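Local atomic coordinates of argonaute (Methanocaldococcus jannaschii, PDB entry 5G5S), a protein that uses short single-stranded DNA guides to bind complementary target DNA and slice it, and may defend the cell against invading genetic elements. Residues Y151-H159 with I286-I297. Residues are numbered along the deposited sequence; the frame is centred on the assembly and turned at random.
Sequences YYLILNFRH and IINEIAKKLRFI. With MG (magnesium ion), chain B.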
# COMPACT_ATOMS: atom_id res chain seq x y z
N TYR A 151 -2.89 29.86 5.89
CA TYR A 151 -3.44 28.84 5.00
C TYR A 151 -2.54 28.68 3.80
O TYR A 151 -2.14 29.66 3.17
CB TYR A 151 -4.88 29.17 4.58
CG TYR A 151 -5.82 29.21 5.77
CD1 TYR A 151 -6.44 28.06 6.23
CD2 TYR A 151 -6.02 30.40 6.47
CE1 TYR A 151 -7.28 28.09 7.35
CE2 TYR A 151 -6.85 30.43 7.60
CZ TYR A 151 -7.47 29.28 8.03
OH TYR A 151 -8.27 29.30 9.14
N TYR A 152 -2.20 27.42 3.51
CA TYR A 152 -1.32 27.03 2.42
C TYR A 152 -2.05 26.15 1.49
O TYR A 152 -2.82 25.30 1.92
CB TYR A 152 -0.09 26.26 2.98
CG TYR A 152 0.80 27.13 3.84
CD1 TYR A 152 0.52 27.34 5.19
CD2 TYR A 152 1.91 27.78 3.30
CE1 TYR A 152 1.33 28.15 5.98
CE2 TYR A 152 2.70 28.63 4.07
CZ TYR A 152 2.41 28.81 5.41
OH TYR A 152 3.21 29.62 6.17
N LEU A 153 -1.83 26.32 0.19
CA LEU A 153 -2.40 25.41 -0.78
C LEU A 153 -1.34 24.37 -1.09
O LEU A 153 -0.20 24.72 -1.39
CB LEU A 153 -2.87 26.11 -2.08
CG LEU A 153 -3.75 25.21 -3.00
CD1 LEU A 153 -5.22 25.22 -2.58
CD2 LEU A 153 -3.61 25.60 -4.45
N ILE A 154 -1.70 23.08 -0.94
CA ILE A 154 -0.83 21.95 -1.28
C ILE A 154 -1.11 21.73 -2.76
O ILE A 154 -2.27 21.55 -3.15
CB ILE A 154 -1.09 20.68 -0.41
CG1 ILE A 154 -1.15 21.00 1.11
CG2 ILE A 154 -0.12 19.55 -0.73
CD1 ILE A 154 0.02 21.82 1.71
N LEU A 155 -0.08 21.86 -3.59
CA LEU A 155 -0.21 21.75 -5.04
C LEU A 155 0.61 20.58 -5.59
O LEU A 155 1.83 20.53 -5.43
CB LEU A 155 0.17 23.09 -5.69
CG LEU A 155 -0.38 23.41 -7.08
CD1 LEU A 155 -1.91 23.36 -7.11
CD2 LEU A 155 0.10 24.78 -7.52
N ASN A 156 -0.09 19.60 -6.18
CA ASN A 156 0.54 18.41 -6.73
C ASN A 156 0.23 18.25 -8.20
O ASN A 156 -0.90 18.48 -8.63
CB ASN A 156 0.09 17.17 -5.95
CG ASN A 156 1.06 16.02 -5.99
OD1 ASN A 156 2.27 16.20 -6.17
ND2 ASN A 156 0.56 14.81 -5.76
N PHE A 157 1.24 17.89 -8.99
CA PHE A 157 1.08 17.68 -10.42
C PHE A 157 1.28 16.19 -10.69
O PHE A 157 2.34 15.64 -10.37
CB PHE A 157 2.04 18.58 -11.21
CG PHE A 157 1.94 18.51 -12.71
CD1 PHE A 157 0.74 18.80 -13.37
CD2 PHE A 157 3.06 18.21 -13.49
CE1 PHE A 157 0.66 18.74 -14.76
CE2 PHE A 157 2.98 18.18 -14.88
CZ PHE A 157 1.78 18.43 -15.51
N ARG A 158 0.24 15.53 -11.21
CA ARG A 158 0.29 14.09 -11.45
C ARG A 158 0.09 13.68 -12.89
O ARG A 158 -0.60 14.36 -13.65
CB ARG A 158 -0.70 13.36 -10.53
CG ARG A 158 -0.09 12.13 -9.90
CD ARG A 158 -0.11 12.22 -8.39
NE ARG A 158 -1.30 11.59 -7.83
CZ ARG A 158 -1.37 10.31 -7.47
NH1 ARG A 158 -0.33 9.51 -7.62
NH2 ARG A 158 -2.50 9.83 -6.95
N HIS A 159 0.70 12.54 -13.25
CA HIS A 159 0.58 11.96 -14.58
C HIS A 159 -0.12 10.62 -14.47
O HIS A 159 0.31 9.75 -13.72
CB HIS A 159 1.95 11.82 -15.26
CG HIS A 159 2.64 13.13 -15.45
ND1 HIS A 159 2.39 13.93 -16.55
CD2 HIS A 159 3.55 13.75 -14.65
CE1 HIS A 159 3.16 15.00 -16.40
NE2 HIS A 159 3.87 14.93 -15.27
N ILE A 286 8.83 22.34 -11.44
CA ILE A 286 7.60 22.23 -12.24
C ILE A 286 6.42 22.77 -11.41
O ILE A 286 5.63 23.55 -11.93
CB ILE A 286 7.35 20.75 -12.71
CG1 ILE A 286 8.49 20.20 -13.62
CG2 ILE A 286 5.95 20.54 -13.32
CD1 ILE A 286 8.64 20.79 -15.06
N ILE A 287 6.31 22.35 -10.11
CA ILE A 287 5.24 22.80 -9.20
C ILE A 287 5.28 24.33 -9.06
O ILE A 287 4.26 24.98 -9.23
CB ILE A 287 5.18 22.07 -7.82
CG1 ILE A 287 5.25 20.51 -7.93
CG2 ILE A 287 3.98 22.53 -6.98
CD1 ILE A 287 4.15 19.79 -8.60
N ASN A 288 6.49 24.88 -8.83
CA ASN A 288 6.77 26.32 -8.72
C ASN A 288 6.29 27.09 -9.96
O ASN A 288 5.76 28.19 -9.82
CB ASN A 288 8.27 26.57 -8.47
CG ASN A 288 8.75 26.20 -7.07
OD1 ASN A 288 7.98 26.01 -6.14
ND2 ASN A 288 10.06 26.12 -6.89
N GLU A 289 6.41 26.48 -11.17
CA GLU A 289 5.93 27.06 -12.43
C GLU A 289 4.40 27.20 -12.49
O GLU A 289 3.91 28.18 -13.04
CB GLU A 289 6.47 26.31 -13.66
CG GLU A 289 7.85 26.78 -14.09
CD GLU A 289 8.02 28.29 -14.21
OE1 GLU A 289 7.26 28.92 -14.97
OE2 GLU A 289 8.90 28.83 -13.51
N ILE A 290 3.67 26.24 -11.90
CA ILE A 290 2.20 26.27 -11.82
C ILE A 290 1.79 27.30 -10.77
O ILE A 290 0.81 28.02 -10.97
CB ILE A 290 1.60 24.86 -11.55
CG1 ILE A 290 1.89 23.89 -12.71
CG2 ILE A 290 0.09 24.93 -11.28
CD1 ILE A 290 1.82 22.39 -12.33
N ALA A 291 2.56 27.38 -9.65
CA ALA A 291 2.37 28.32 -8.55
C ALA A 291 2.50 29.76 -9.03
O ALA A 291 1.74 30.61 -8.58
CB ALA A 291 3.38 28.06 -7.45
N LYS A 292 3.47 30.01 -9.94
CA LYS A 292 3.77 31.31 -10.54
C LYS A 292 2.62 31.84 -11.40
O LYS A 292 2.35 33.04 -11.39
CB LYS A 292 5.07 31.25 -11.35
CG LYS A 292 6.32 31.33 -10.49
CD LYS A 292 7.58 31.15 -11.32
CE LYS A 292 8.79 30.95 -10.45
NZ LYS A 292 10.03 30.78 -11.26
N LYS A 293 1.94 30.94 -12.12
CA LYS A 293 0.82 31.28 -12.99
C LYS A 293 -0.50 31.33 -12.22
O LYS A 293 -1.52 31.76 -12.77
CB LYS A 293 0.75 30.30 -14.18
N LEU A 294 -0.50 30.89 -10.94
CA LEU A 294 -1.69 30.88 -10.09
C LEU A 294 -1.78 32.12 -9.20
O LEU A 294 -0.97 32.30 -8.28
CB LEU A 294 -1.78 29.56 -9.30
CG LEU A 294 -3.15 29.23 -8.67
CD1 LEU A 294 -4.22 29.00 -9.73
CD2 LEU A 294 -3.05 28.04 -7.76
N ARG A 295 -2.76 33.00 -9.51
CA ARG A 295 -3.03 34.28 -8.83
C ARG A 295 -3.43 34.16 -7.35
O ARG A 295 -3.18 35.10 -6.59
CB ARG A 295 -4.08 35.10 -9.61
CG ARG A 295 -5.47 34.48 -9.71
CD ARG A 295 -6.39 35.26 -10.63
NE ARG A 295 -7.74 34.70 -10.67
CZ ARG A 295 -8.77 35.13 -9.95
NH1 ARG A 295 -8.61 36.14 -9.09
NH2 ARG A 295 -9.96 34.56 -10.06
N PHE A 296 -4.06 33.03 -6.95
CA PHE A 296 -4.55 32.79 -5.59
C PHE A 296 -3.47 32.60 -4.53
O PHE A 296 -3.74 32.79 -3.34
CB PHE A 296 -5.53 31.60 -5.56
CG PHE A 296 -6.64 31.65 -6.58
CD1 PHE A 296 -7.60 32.65 -6.54
CD2 PHE A 296 -6.72 30.69 -7.58
CE1 PHE A 296 -8.62 32.70 -7.49
CE2 PHE A 296 -7.74 30.74 -8.53
CZ PHE A 296 -8.68 31.74 -8.48
N ILE A 297 -2.25 32.20 -4.95
CA ILE A 297 -1.15 31.89 -4.04
C ILE A 297 0.15 32.68 -4.27
O ILE A 297 0.39 33.19 -5.37
CB ILE A 297 -0.87 30.36 -4.07
CG1 ILE A 297 -0.43 29.88 -5.49
CG2 ILE A 297 -2.08 29.56 -3.52
CD1 ILE A 297 0.06 28.40 -5.62
MG MG B . 1.36 32.64 -7.48
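Leu155 is the central bump: its CD2 methyl drops into a hollow walled by Ile290 CG2, 3.8 Å away, and by Ile297 CD1 at 4.1 Å. With CG swung anti to the backbone N (chi1 -157°), the leucine leans onto the helix. Phe157 fills the next dip, lined by Ile286, Ile287 and Ile290. Two methyls press on one side of its ring: Ile290 CD1 is 3.9 Å from Phe157 CD1, the side chains crossing at about a right angle, and Ile286 CG2 sits farther out, 3.7 Å from Phe157 CD2. Ile290 thus parts Leu155 from Phe157. Ile287 lies along the strand backbone, its CD1 3.5 Å from Phe157 N and its CG2 3.3 Å from Leu155 O, well out of the carbonyl plane; Asn13 ND2 bonds that oxygen. Helix 286-293 crosses strand 151-159 at 121°. The strand follows the N-terminal domain and 286-297 precedes the Mid domain, consistent with Argonaute linkers L1 and L2 packing together; His159 on the strand interacts with guide DNA. From Leu294 to Ile297 a type I beta turn curls round a magnesium ion held by the carbonyl oxygens of Ala291, Leu294 and Ile297, plus Asn299 OD1. That curl brings Ile297 CG2 to 3.8 Å from Leu153 CB.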